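Local coordinates for protein nitrite transporter NirC (Salmonella enterica subsp. enterica serovar Typhimurium, PDB 4FC4) that forms a pentameric channel in the bacterial inner membrane that carries nitrite into and out of the cell, at residues A32-Y37 and S77-G82; A36-G41 and A63-A68; N161-L166 and L187-A192; E196-N201 and W228-N233. All coordinates share one frame; numbering follows the deposited sequence.

Interaction 1 of 4, residues A32-Y37 and S77-G82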
loop_
_atom_site.group_PDB
_atom_site.type_symbol
_atom_site.label_atom_id
_atom_site.label_comp_id
_atom_site.label_asym_id
_atom_site.label_seq_id
_atom_site.Cartn_x
_atom_site.Cartn_y
_atom_site.Cartn_z
ATOM N N ALA B 32 -21.469 22.251 -3.200
ATOM C CA ALA B 32 -21.198 21.979 -4.635
ATOM C C ALA B 32 -19.873 21.214 -4.744
ATOM O O ALA B 32 -19.746 20.299 -5.567
ATOM C CB ALA B 32 -21.176 23.267 -5.476
ATOM N N MET B 33 -18.893 21.604 -3.931
ATOM C CA MET B 33 -17.616 20.938 -3.942
ATOM C C MET B 33 -17.774 19.424 -3.704
ATOM O O MET B 33 -17.213 18.618 -4.430
ATOM C CB MET B 33 -16.654 21.550 -2.916
ATOM C CG MET B 33 -16.148 22.968 -3.209
ATOM S SD MET B 33 -14.901 23.435 -1.965
ATOM C CE MET B 33 -13.994 24.777 -2.744
ATOM N N ALA B 34 -18.553 19.031 -2.701
ATOM C CA ALA B 34 -18.677 17.618 -2.418
ATOM C C ALA B 34 -19.270 16.826 -3.594
ATOM O O ALA B 34 -18.800 15.734 -3.878
ATOM C CB ALA B 34 -19.452 17.360 -1.142
ATOM N N GLY B 35 -20.291 17.373 -4.269
ATOM C CA GLY B 35 -20.890 16.690 -5.404
ATOM C C GLY B 35 -19.896 16.596 -6.541
ATOM O O GLY B 35 -19.759 15.571 -7.152
ATOM N N ALA B 36 -19.197 17.676 -6.817
ATOM C CA ALA B 36 -18.167 17.687 -7.845
ATOM C C ALA B 36 -17.044 16.642 -7.544
ATOM O O ALA B 36 -16.654 15.860 -8.453
ATOM C CB ALA B 36 -17.603 19.101 -8.008
ATOM N N TYR B 37 -16.590 16.584 -6.281
ATOM C CA TYR B 37 -15.501 15.672 -5.865
ATOM C C TYR B 37 -15.920 14.245 -6.014
ATOM O O TYR B 37 -15.169 13.440 -6.596
ATOM C CB TYR B 37 -15.060 15.917 -4.430
ATOM C CG TYR B 37 -14.391 17.295 -4.200
ATOM C CD1 TYR B 37 -14.004 18.129 -5.284
ATOM C CD2 TYR B 37 -14.132 17.733 -2.904
ATOM C CE1 TYR B 37 -13.421 19.335 -5.053
ATOM C CE2 TYR B 37 -13.547 18.944 -2.673
ATOM C CZ TYR B 37 -13.200 19.746 -3.735
ATOM O OH TYR B 37 -12.655 20.983 -3.431
ATOM N N SER B 77 -15.306 19.718 2.314
ATOM C CA SER B 77 -16.557 20.013 1.573
ATOM C C SER B 77 -17.799 19.640 2.432
ATOM O O SER B 77 -17.661 19.195 3.543
ATOM C CB SER B 77 -16.551 19.215 0.286
ATOM O OG SER B 77 -16.524 17.840 0.603
ATOM N N GLU B 78 -19.010 19.775 1.924
ATOM C CA GLU B 78 -20.185 19.274 2.690
ATOM C C GLU B 78 -21.011 18.230 1.931
ATOM O O GLU B 78 -21.509 18.511 0.865
ATOM C CB GLU B 78 -21.062 20.434 3.185
ATOM C CG GLU B 78 -20.248 21.455 3.969
ATOM C CD GLU B 78 -19.802 20.990 5.379
ATOM O OE1 GLU B 78 -20.319 19.970 5.917
ATOM O OE2 GLU B 78 -18.971 21.703 6.013
ATOM N N LEU B 79 -21.121 17.029 2.481
ATOM C CA LEU B 79 -21.689 15.882 1.796
ATOM C C LEU B 79 -22.977 15.531 2.493
ATOM O O LEU B 79 -23.007 15.301 3.693
ATOM C CB LEU B 79 -20.711 14.676 1.859
ATOM C CG LEU B 79 -21.080 13.428 1.018
ATOM C CD1 LEU B 79 -21.345 13.809 -0.443
ATOM C CD2 LEU B 79 -20.033 12.271 1.133
ATOM N N PHE B 80 -24.064 15.491 1.735
ATOM C CA PHE B 80 -25.358 15.290 2.340
ATOM C C PHE B 80 -25.377 13.972 3.125
ATOM O O PHE B 80 -25.952 13.931 4.223
ATOM C CB PHE B 80 -26.487 15.350 1.296
ATOM C CG PHE B 80 -27.706 14.555 1.689
ATOM C CD1 PHE B 80 -27.783 13.181 1.394
ATOM C CD2 PHE B 80 -28.760 15.163 2.398
ATOM C CE1 PHE B 80 -28.898 12.440 1.783
ATOM C CE2 PHE B 80 -29.868 14.417 2.799
ATOM C CZ PHE B 80 -29.945 13.062 2.488
ATOM N N THR B 81 -24.748 12.911 2.593
ATOM C CA THR B 81 -24.897 11.587 3.220
ATOM C C THR B 81 -24.228 11.553 4.576
ATOM O O THR B 81 -24.665 10.851 5.464
ATOM C CB THR B 81 -24.409 10.429 2.316
ATOM O OG1 THR B 81 -23.081 10.720 1.877
ATOM C CG2 THR B 81 -25.343 10.294 1.078
ATOM N N GLY B 82 -23.184 12.358 4.753
ATOM C CA GLY B 82 -22.470 12.446 6.041
ATOM C C GLY B 82 -23.267 13.344 6.984
ATOM O O GLY B 82 -23.334 13.081 8.189
#
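The Y37 ring meets S77 obliquely, its CE2 4.2 Å from S77 CB, while one ring face takes the carbonyl of its own helix: M33 O sits 3.1 Å above the plane, displaced toward the rim. The tyrosine also touches L71 and A75 of helix 67-75, and its hydroxyl hydrogen-bonds Y245 of the second subunit. M33 adds only its CB, 4.0 Å from S77 CB, before its extended chain runs off toward that subunit. The centre is A34, whose CB points toward the non-helical turn and lies 3.1 Å from E78 O. S77 OG is 3.4 Å from A34 CB, and L79 CD1 4.1 Å. S77 holds OG between backbone N and carbonyl carbon (chi1 62°), which brings the hydroxyl against A34 while it bonds V72 O near the end of helix 67-75. E78 O is satisfied by N112 ND2. The E78 side chain leads away from A32-Y37 onto S30 and S31 of the same helix, with a salt bridge to R15 and a hydrogen bond to H83. L79 is the N-cap residue of helix 80-93. A transmembrane segment broken in mid-membrane into two short helices, with a polar turn at the break resting on an unbroken helix, is characteristic of the formate/nitrite transporter fold, where this break is known as the Ω loop.

Interaction 2 of 4, residues A36-G41 and A63-A68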
loop_
_atom_site.group_PDB
_atom_site.type_symbol
_atom_site.label_atom_id
_atom_site.label_comp_id
_atom_site.label_asym_id
_atom_site.label_seq_id
_atom_site.Cartn_x
_atom_site.Cartn_y
_atom_site.Cartn_z
ATOM N N ALA B 36 -19.197 17.676 -6.817
ATOM C CA ALA B 36 -18.167 17.687 -7.845
ATOM C C ALA B 36 -17.044 16.642 -7.544
ATOM O O ALA B 36 -16.654 15.860 -8.453
ATOM C CB ALA B 36 -17.603 19.101 -8.008
ATOM N N TYR B 37 -16.590 16.584 -6.281
ATOM C CA TYR B 37 -15.501 15.672 -5.865
ATOM C C TYR B 37 -15.920 14.245 -6.014
ATOM O O TYR B 37 -15.169 13.440 -6.596
ATOM C CB TYR B 37 -15.060 15.917 -4.430
ATOM C CG TYR B 37 -14.391 17.295 -4.200
ATOM C CD1 TYR B 37 -14.004 18.129 -5.284
ATOM C CD2 TYR B 37 -14.132 17.733 -2.904
ATOM C CE1 TYR B 37 -13.421 19.335 -5.053
ATOM C CE2 TYR B 37 -13.547 18.944 -2.673
ATOM C CZ TYR B 37 -13.200 19.746 -3.735
ATOM O OH TYR B 37 -12.655 20.983 -3.431
ATOM N N VAL B 38 -17.117 13.926 -5.502
ATOM C CA VAL B 38 -17.633 12.583 -5.641
ATOM C C VAL B 38 -17.713 12.228 -7.137
ATOM O O VAL B 38 -17.305 11.118 -7.535
ATOM C CB VAL B 38 -18.950 12.348 -4.882
ATOM C CG1 VAL B 38 -19.450 10.902 -5.080
ATOM C CG2 VAL B 38 -18.745 12.565 -3.388
ATOM N N GLY B 39 -18.193 13.183 -7.947
ATOM C CA GLY B 39 -18.221 13.071 -9.397
ATOM C C GLY B 39 -16.877 12.697 -10.051
ATOM O O GLY B 39 -16.854 11.848 -10.951
ATOM N N LEU B 40 -15.783 13.368 -9.664
ATOM C CA LEU B 40 -14.509 13.126 -10.267
ATOM C C LEU B 40 -14.151 11.659 -9.962
ATOM O O LEU B 40 -13.543 10.977 -10.798
ATOM C CB LEU B 40 -13.436 14.115 -9.727
ATOM C CG LEU B 40 -13.517 15.625 -10.162
ATOM C CD1 LEU B 40 -12.674 16.490 -9.258
ATOM C CD2 LEU B 40 -13.040 15.822 -11.621
ATOM N N GLY B 41 -14.554 11.156 -8.793
ATOM C CA GLY B 41 -14.502 9.722 -8.521
ATOM C C GLY B 41 -15.320 8.827 -9.464
ATOM O O GLY B 41 -14.848 7.771 -9.923
ATOM N N ALA B 63 -12.002 -0.755 -6.044
ATOM C CA ALA B 63 -10.669 -0.432 -5.564
ATOM C C ALA B 63 -10.221 1.008 -5.940
ATOM O O ALA B 63 -9.259 1.526 -5.383
ATOM C CB ALA B 63 -9.657 -1.481 -6.065
ATOM N N THR B 64 -10.886 1.645 -6.889
ATOM C CA THR B 64 -10.407 2.938 -7.386
ATOM C C THR B 64 -11.382 4.047 -7.065
ATOM O O THR B 64 -11.128 5.197 -7.407
ATOM C CB THR B 64 -10.078 2.939 -8.909
ATOM O OG1 THR B 64 -11.248 2.536 -9.655
ATOM C CG2 THR B 64 -8.895 1.979 -9.232
ATOM N N PHE B 65 -12.477 3.730 -6.385
ATOM C CA PHE B 65 -13.455 4.763 -6.067
ATOM C C PHE B 65 -13.058 5.567 -4.831
ATOM O O PHE B 65 -13.592 6.666 -4.597
ATOM C CB PHE B 65 -14.839 4.166 -5.904
ATOM C CG PHE B 65 -15.934 5.212 -5.793
ATOM C CD1 PHE B 65 -16.126 6.144 -6.804
ATOM C CD2 PHE B 65 -16.786 5.273 -4.636
ATOM C CE1 PHE B 65 -17.162 7.108 -6.711
ATOM C CE2 PHE B 65 -17.795 6.227 -4.544
ATOM C CZ PHE B 65 -17.994 7.144 -5.592
ATOM N N GLY B 66 -12.077 5.046 -4.060
ATOM C CA GLY B 66 -11.588 5.721 -2.832
ATOM C C GLY B 66 -11.369 7.252 -2.890
ATOM O O GLY B 66 -11.599 7.973 -1.913
ATOM N N ILE B 67 -10.867 7.745 -4.017
ATOM C CA ILE B 67 -10.604 9.169 -4.172
ATOM C C ILE B 67 -11.854 9.992 -3.819
ATOM O O ILE B 67 -11.742 11.092 -3.258
ATOM C CB ILE B 67 -10.050 9.480 -5.587
ATOM C CG1 ILE B 67 -9.875 10.992 -5.786
ATOM C CG2 ILE B 67 -10.969 8.866 -6.620
ATOM C CD1 ILE B 67 -8.965 11.374 -6.905
ATOM N N ALA B 68 -13.039 9.450 -4.090
ATOM C CA ALA B 68 -14.274 10.259 -3.976
ATOM C C ALA B 68 -14.440 10.807 -2.557
ATOM O O ALA B 68 -14.588 11.998 -2.365
ATOM C CB ALA B 68 -15.545 9.458 -4.386
#
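F65 and A68 close on the V38-G41 turn of helix 24-51, and the two backbones run very near each other: the CA atoms of V38 and A68 are 4.4 Å apart. The aromatic contacts centre on F65, whose CG is anti to the backbone N (chi1 -171°), which carries the ring edge to the helix. G41 O lies in the ring plane at that edge, 3.7 Å from F65 CD1, and one ring face carries the A68 methyl, offset toward the rim. V38 meets the tip of the ring at a slant, CG1 to F65 CZ 4.1 Å. The remaining contacts are aliphatic and small. A68 CB rests 4.0 Å from V38 CA, and G41, without a side chain, presents its CA to I67 CG2 at 4.1 Å and to A68 CB at 4.3 Å. No hydrogen bond joins the two segments; they meet by packing. The start of helix 67-75 is thus pressed onto helix 24-51, with the F65 ring reaching on to L187 and I191 of helix 177-192 and, like V38, to A200 of helix 198-209. On the subunit boundary, L40 packs on L163 and I67 on W185, both of the second subunit.

Interaction 3 of 4, residues N161-L166 and L187-A192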
loop_
_atom_site.group_PDB
_atom_site.type_symbol
_atom_site.label_atom_id
_atom_site.label_comp_id
_atom_site.label_asym_id
_atom_site.label_seq_id
_atom_site.Cartn_x
_atom_site.Cartn_y
_atom_site.Cartn_z
ATOM N N ASN B 161 -24.814 3.759 2.811
ATOM C CA ASN B 161 -24.494 4.856 3.698
ATOM C C ASN B 161 -24.033 4.414 5.062
ATOM O O ASN B 161 -23.342 5.146 5.780
ATOM C CB ASN B 161 -25.651 5.867 3.831
ATOM C CG ASN B 161 -25.131 7.267 4.126
ATOM O OD1 ASN B 161 -24.054 7.559 3.691
ATOM N ND2 ASN B 161 -25.882 8.124 4.892
ATOM N N TRP B 162 -24.431 3.218 5.428
ATOM C CA TRP B 162 -23.795 2.529 6.536
ATOM C C TRP B 162 -22.319 2.581 6.295
ATOM O O TRP B 162 -21.569 3.057 7.155
ATOM C CB TRP B 162 -24.270 1.072 6.611
ATOM C CG TRP B 162 -24.279 0.576 8.045
ATOM C CD1 TRP B 162 -23.699 1.192 9.150
ATOM C CD2 TRP B 162 -24.867 -0.652 8.564
ATOM N NE1 TRP B 162 -23.892 0.468 10.281
ATOM C CE2 TRP B 162 -24.581 -0.663 10.003
ATOM C CE3 TRP B 162 -25.615 -1.687 8.014
ATOM C CZ2 TRP B 162 -25.055 -1.697 10.858
ATOM C CZ3 TRP B 162 -26.064 -2.734 8.866
ATOM C CH2 TRP B 162 -25.779 -2.735 10.248
ATOM N N LEU B 163 -21.893 2.128 5.106
ATOM C CA LEU B 163 -20.493 1.943 4.830
ATOM C C LEU B 163 -19.799 3.315 4.699
ATOM O O LEU B 163 -18.723 3.520 5.235
ATOM C CB LEU B 163 -20.255 1.047 3.580
ATOM C CG LEU B 163 -20.252 -0.432 3.951
ATOM C CD1 LEU B 163 -20.423 -1.373 2.746
ATOM C CD2 LEU B 163 -18.980 -0.765 4.755
ATOM N N VAL B 164 -20.420 4.251 3.991
ATOM C CA VAL B 164 -19.822 5.573 3.812
ATOM C C VAL B 164 -19.738 6.358 5.164
ATOM O O VAL B 164 -18.667 6.927 5.481
ATOM C CB VAL B 164 -20.552 6.372 2.706
ATOM C CG1 VAL B 164 -19.902 7.754 2.530
ATOM C CG2 VAL B 164 -20.567 5.548 1.438
ATOM N N CYS B 165 -20.841 6.385 5.936
ATOM C CA CYS B 165 -20.760 6.856 7.325
ATOM C C CYS B 165 -19.768 6.088 8.195
ATOM O O CYS B 165 -19.150 6.676 9.078
ATOM C CB CYS B 165 -22.116 6.873 7.984
ATOM S SG CYS B 165 -23.085 8.241 7.322
ATOM N N LEU B 166 -19.605 4.784 7.972
ATOM C CA LEU B 166 -18.587 4.055 8.699
ATOM C C LEU B 166 -17.180 4.600 8.369
ATOM O O LEU B 166 -16.331 4.710 9.261
ATOM C CB LEU B 166 -18.690 2.542 8.462
ATOM C CG LEU B 166 -19.730 1.925 9.428
ATOM C CD1 LEU B 166 -20.320 0.613 8.886
ATOM C CD2 LEU B 166 -19.174 1.758 10.840
ATOM N N LEU B 187 -15.379 2.286 0.581
ATOM C CA LEU B 187 -15.780 2.501 -0.801
ATOM C C LEU B 187 -15.521 1.248 -1.692
ATOM O O LEU B 187 -16.371 0.932 -2.499
ATOM C CB LEU B 187 -15.140 3.791 -1.337
ATOM C CG LEU B 187 -15.928 5.051 -0.947
ATOM C CD1 LEU B 187 -16.207 5.132 0.567
ATOM C CD2 LEU B 187 -15.170 6.278 -1.468
ATOM N N LEU B 188 -14.398 0.517 -1.536
ATOM C CA LEU B 188 -14.333 -0.869 -2.112
ATOM C C LEU B 188 -15.641 -1.651 -1.858
ATOM O O LEU B 188 -16.264 -2.224 -2.771
ATOM C CB LEU B 188 -13.146 -1.641 -1.550
ATOM C CG LEU B 188 -12.955 -3.112 -1.951
ATOM C CD1 LEU B 188 -12.917 -3.307 -3.470
ATOM C CD2 LEU B 188 -11.652 -3.613 -1.379
ATOM N N ALA B 189 -16.067 -1.632 -0.597
ATOM C CA ALA B 189 -17.117 -2.495 -0.135
ATOM C C ALA B 189 -18.480 -2.017 -0.708
ATOM O O ALA B 189 -19.241 -2.857 -1.185
ATOM C CB ALA B 189 -17.170 -2.536 1.407
ATOM N N PHE B 190 -18.801 -0.731 -0.660
ATOM C CA PHE B 190 -20.138 -0.361 -1.122
ATOM C C PHE B 190 -20.285 -0.480 -2.632
ATOM O O PHE B 190 -21.297 -0.988 -3.118
ATOM C CB PHE B 190 -20.630 0.956 -0.517
ATOM C CG PHE B 190 -20.649 2.121 -1.473
ATOM C CD1 PHE B 190 -21.560 2.170 -2.566
ATOM C CD2 PHE B 190 -19.807 3.223 -1.256
ATOM C CE1 PHE B 190 -21.543 3.248 -3.447
ATOM C CE2 PHE B 190 -19.839 4.296 -2.118
ATOM C CZ PHE B 190 -20.685 4.310 -3.217
ATOM N N ILE B 191 -19.273 -0.038 -3.392
ATOM C CA ILE B 191 -19.359 -0.086 -4.865
ATOM C C ILE B 191 -19.358 -1.565 -5.289
ATOM O O ILE B 191 -20.261 -2.013 -6.003
ATOM C CB ILE B 191 -18.164 0.655 -5.543
ATOM C CG1 ILE B 191 -18.213 2.168 -5.312
ATOM C CG2 ILE B 191 -18.085 0.328 -7.042
ATOM C CD1 ILE B 191 -19.134 2.882 -6.300
ATOM N N ALA B 192 -18.341 -2.316 -4.868
ATOM C CA ALA B 192 -18.239 -3.713 -5.272
ATOM C C ALA B 192 -19.424 -4.578 -4.838
ATOM O O ALA B 192 -19.755 -5.519 -5.517
ATOM C CB ALA B 192 -16.889 -4.349 -4.836
#
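L163 and V164, which meet A189 and F190, belong to the helical turn that starts at N161, whose ND2 is gripped twice, by the carbonyls T81 O and N233 O. Those bonds tie the turn to T81 at the start of helix 80-93 and to N233 of helix 219-248, while the near side is apolar. The pairing is a helical hairpin: helices 150-172 and 177-192 follow each other after a short link and run antiparallel, their short axes 9.0 Å apart at 166°. L163 points toward helix 177-192. Its CD1 touches A189 CB at 3.7 Å and F190 CB at 4.0 Å, wedging between two successive residues of the partner helix. L187 sets off away from V164, yet its end bends back until CD1 comes 4.5 Å from V164 CG2; both also pack on L69 of helix 67-75. The hairpin also meets the third subunit, with A189 on I67 and W162 on A36 of that chain. F190 chi1 (107°) is off any staggered position, and I191 CG1 lies over one face of its ring. The ring crosses V164 at a slant, V164 CG2 being 3.6 Å from F190 CD2 and 3.8 Å from F190 CE2.

Interaction 4 of 4, residues E196-N201 and W228-N233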
loop_
_atom_site.group_PDB
_atom_site.type_symbol
_atom_site.label_atom_id
_atom_site.label_comp_id
_atom_site.label_asym_id
_atom_site.label_seq_id
_atom_site.Cartn_x
_atom_site.Cartn_y
_atom_site.Cartn_z
ATOM N N GLU B 196 -26.048 1.615 -3.265
ATOM C CA GLU B 196 -26.445 2.851 -3.998
ATOM C C GLU B 196 -26.081 4.112 -3.206
ATOM O O GLU B 196 -26.530 4.276 -2.052
ATOM C CB GLU B 196 -27.990 2.865 -4.236
ATOM C CG GLU B 196 -28.557 1.884 -5.273
ATOM C CD GLU B 196 -28.139 2.173 -6.713
ATOM O OE1 GLU B 196 -28.642 3.109 -7.400
ATOM O OE2 GLU B 196 -27.252 1.445 -7.155
ATOM N N HIS B 197 -25.299 5.010 -3.806
ATOM C CA HIS B 197 -24.945 6.278 -3.146
ATOM C C HIS B 197 -25.690 7.389 -3.829
ATOM O O HIS B 197 -25.554 7.557 -5.026
ATOM C CB HIS B 197 -23.400 6.507 -3.157
ATOM C CG HIS B 197 -22.960 7.674 -2.299
ATOM N ND1 HIS B 197 -22.445 8.784 -2.820
ATOM C CD2 HIS B 197 -23.045 7.885 -0.898
ATOM C CE1 HIS B 197 -22.206 9.694 -1.812
ATOM N NE2 HIS B 197 -22.552 9.119 -0.636
ATOM N N SER B 198 -26.570 8.078 -3.106
ATOM C CA SER B 198 -27.461 9.139 -3.689
ATOM C C SER B 198 -26.673 10.242 -4.460
ATOM O O SER B 198 -26.900 10.462 -5.653
ATOM C CB SER B 198 -28.349 9.761 -2.602
ATOM O OG SER B 198 -27.555 10.500 -1.652
ATOM N N VAL B 199 -25.730 10.895 -3.788
ATOM C CA VAL B 199 -24.891 11.939 -4.428
ATOM C C VAL B 199 -24.038 11.369 -5.576
ATOM O O VAL B 199 -23.915 11.960 -6.654
ATOM C CB VAL B 199 -24.035 12.691 -3.373
ATOM C CG1 VAL B 199 -23.143 13.732 -4.003
ATOM C CG2 VAL B 199 -24.934 13.358 -2.338
ATOM N N ALA B 200 -23.436 10.220 -5.375
ATOM C CA ALA B 200 -22.650 9.630 -6.485
ATOM C C ALA B 200 -23.561 9.314 -7.699
ATOM O O ALA B 200 -23.129 9.435 -8.837
ATOM C CB ALA B 200 -21.894 8.382 -6.035
ATOM N N ASN B 201 -24.815 8.928 -7.459
ATOM C CA ASN B 201 -25.733 8.648 -8.556
ATOM C C ASN B 201 -26.052 9.910 -9.351
ATOM O O ASN B 201 -26.192 9.864 -10.564
ATOM C CB ASN B 201 -27.035 7.973 -8.079
ATOM C CG ASN B 201 -26.865 6.496 -7.676
ATOM O OD1 ASN B 201 -27.853 5.862 -7.217
ATOM N ND2 ASN B 201 -25.658 5.945 -7.799
ATOM N N TRP B 228 -35.748 7.058 -3.543
ATOM C CA TRP B 228 -35.479 5.876 -2.718
ATOM C C TRP B 228 -34.032 5.705 -2.229
ATOM O O TRP B 228 -33.803 5.322 -1.075
ATOM C CB TRP B 228 -36.070 4.633 -3.394
ATOM C CG TRP B 228 -37.554 4.851 -3.584
ATOM C CD1 TRP B 228 -38.228 5.134 -4.767
ATOM C CD2 TRP B 228 -38.587 4.901 -2.536
ATOM N NE1 TRP B 228 -39.565 5.301 -4.537
ATOM C CE2 TRP B 228 -39.851 5.168 -3.224
ATOM C CE3 TRP B 228 -38.589 4.718 -1.151
ATOM C CZ2 TRP B 228 -41.066 5.266 -2.530
ATOM C CZ3 TRP B 228 -39.796 4.789 -0.458
ATOM C CH2 TRP B 228 -41.014 5.085 -1.127
ATOM N N VAL B 229 -33.056 6.057 -3.053
ATOM C CA VAL B 229 -31.642 5.985 -2.624
ATOM C C VAL B 229 -31.344 7.008 -1.532
ATOM O O VAL B 229 -30.724 6.681 -0.539
ATOM C CB VAL B 229 -30.693 6.045 -3.821
ATOM C CG1 VAL B 229 -29.218 6.021 -3.393
ATOM C CG2 VAL B 229 -31.027 4.839 -4.694
ATOM N N THR B 230 -31.867 8.213 -1.686
ATOM C CA THR B 230 -31.719 9.201 -0.631
ATOM C C THR B 230 -32.361 8.797 0.697
ATOM O O THR B 230 -31.675 8.857 1.749
ATOM C CB THR B 230 -32.261 10.554 -1.079
ATOM O OG1 THR B 230 -31.548 10.937 -2.257
ATOM C CG2 THR B 230 -32.138 11.639 0.054
ATOM N N LEU B 231 -33.659 8.421 0.658
ATOM C CA LEU B 231 -34.347 7.963 1.871
ATOM C C LEU B 231 -33.543 6.812 2.510
ATOM O O LEU B 231 -33.387 6.767 3.730
ATOM C CB LEU B 231 -35.812 7.569 1.627
ATOM C CG LEU B 231 -36.804 8.624 1.064
ATOM C CD1 LEU B 231 -38.107 7.970 0.636
ATOM C CD2 LEU B 231 -37.101 9.811 1.978
ATOM N N GLY B 232 -32.972 5.927 1.691
ATOM C CA GLY B 232 -32.239 4.774 2.240
ATOM C C GLY B 232 -30.923 5.195 2.867
ATOM O O GLY B 232 -30.577 4.732 3.960
ATOM N N ASN B 233 -30.175 6.050 2.169
ATOM C CA ASN B 233 -28.962 6.671 2.731
ATOM C C ASN B 233 -29.254 7.287 4.122
ATOM O O ASN B 233 -28.422 7.165 5.053
ATOM C CB ASN B 233 -28.394 7.778 1.812
ATOM C CG ASN B 233 -27.742 7.254 0.544
ATOM O OD1 ASN B 233 -27.536 8.029 -0.412
ATOM N ND2 ASN B 233 -27.368 5.958 0.520
#
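E196 and V229 cross at about a right angle, V229 setting CG1 against the backbone of the turn ahead of helix 198-209 and CG2 against the E196 side chain. V229 CG1, anti to its backbone N (chi1 178°), lies 3.5 Å from E196 CB and 3.4 Å from S198 N, while CG2 lies against E196 CB at 3.7 Å. The glutamate then bends at chi2 toward a salt bridge with K145 and a hydrogen bond with N225. One turn further along helix 219-248, the N233 amide is laid alongside the backbone of the turn and bonds it at both ends. ND2 gives a hydrogen bond to E196 O (3.2 Å, N-H...O 159°) that lies near the amide plane, and also reaches G157 O. On the other end OD1 accepts S198 N at 2.9 Å on a lone pair, plus a weak bond from S198 OG at 2.8 Å. This turn is the break in a second interrupted transmembrane segment, the S loop of formate/nitrite channels, and it presents the central histidine of the family. H197 sets off away from W228-N233, and its ND1 caps helix 198-209 by accepting A200 N (3.1 Å), a donor 34° out of the ring plane. NE2, across the ring, hydrogen-bonds T81 OG1. T230 OG1, bonded to L226 O, lies 3.4 Å from S198 CB.

From the N terminus, helix 24-51 opens two loops at once. Interaction 2 closes the shorter, 36 to 68, within the span of interaction 1, 32 to 82, and together they set the start of helix 67-75 and the break after it against one helix. Interactions 3 (161-192) and 4 (196-233) follow in series, and no loop crosses another. Interaction 3 pairs helix 150-172 with the first half of the second broken helix, and interaction 4 fixes its break to helix 219-248. T81, just after the first break, and H197 at the second bring interactions 1 and 4 together, and N161 bridges them to interaction 3. F65 packs interaction 2 on F190 and I191.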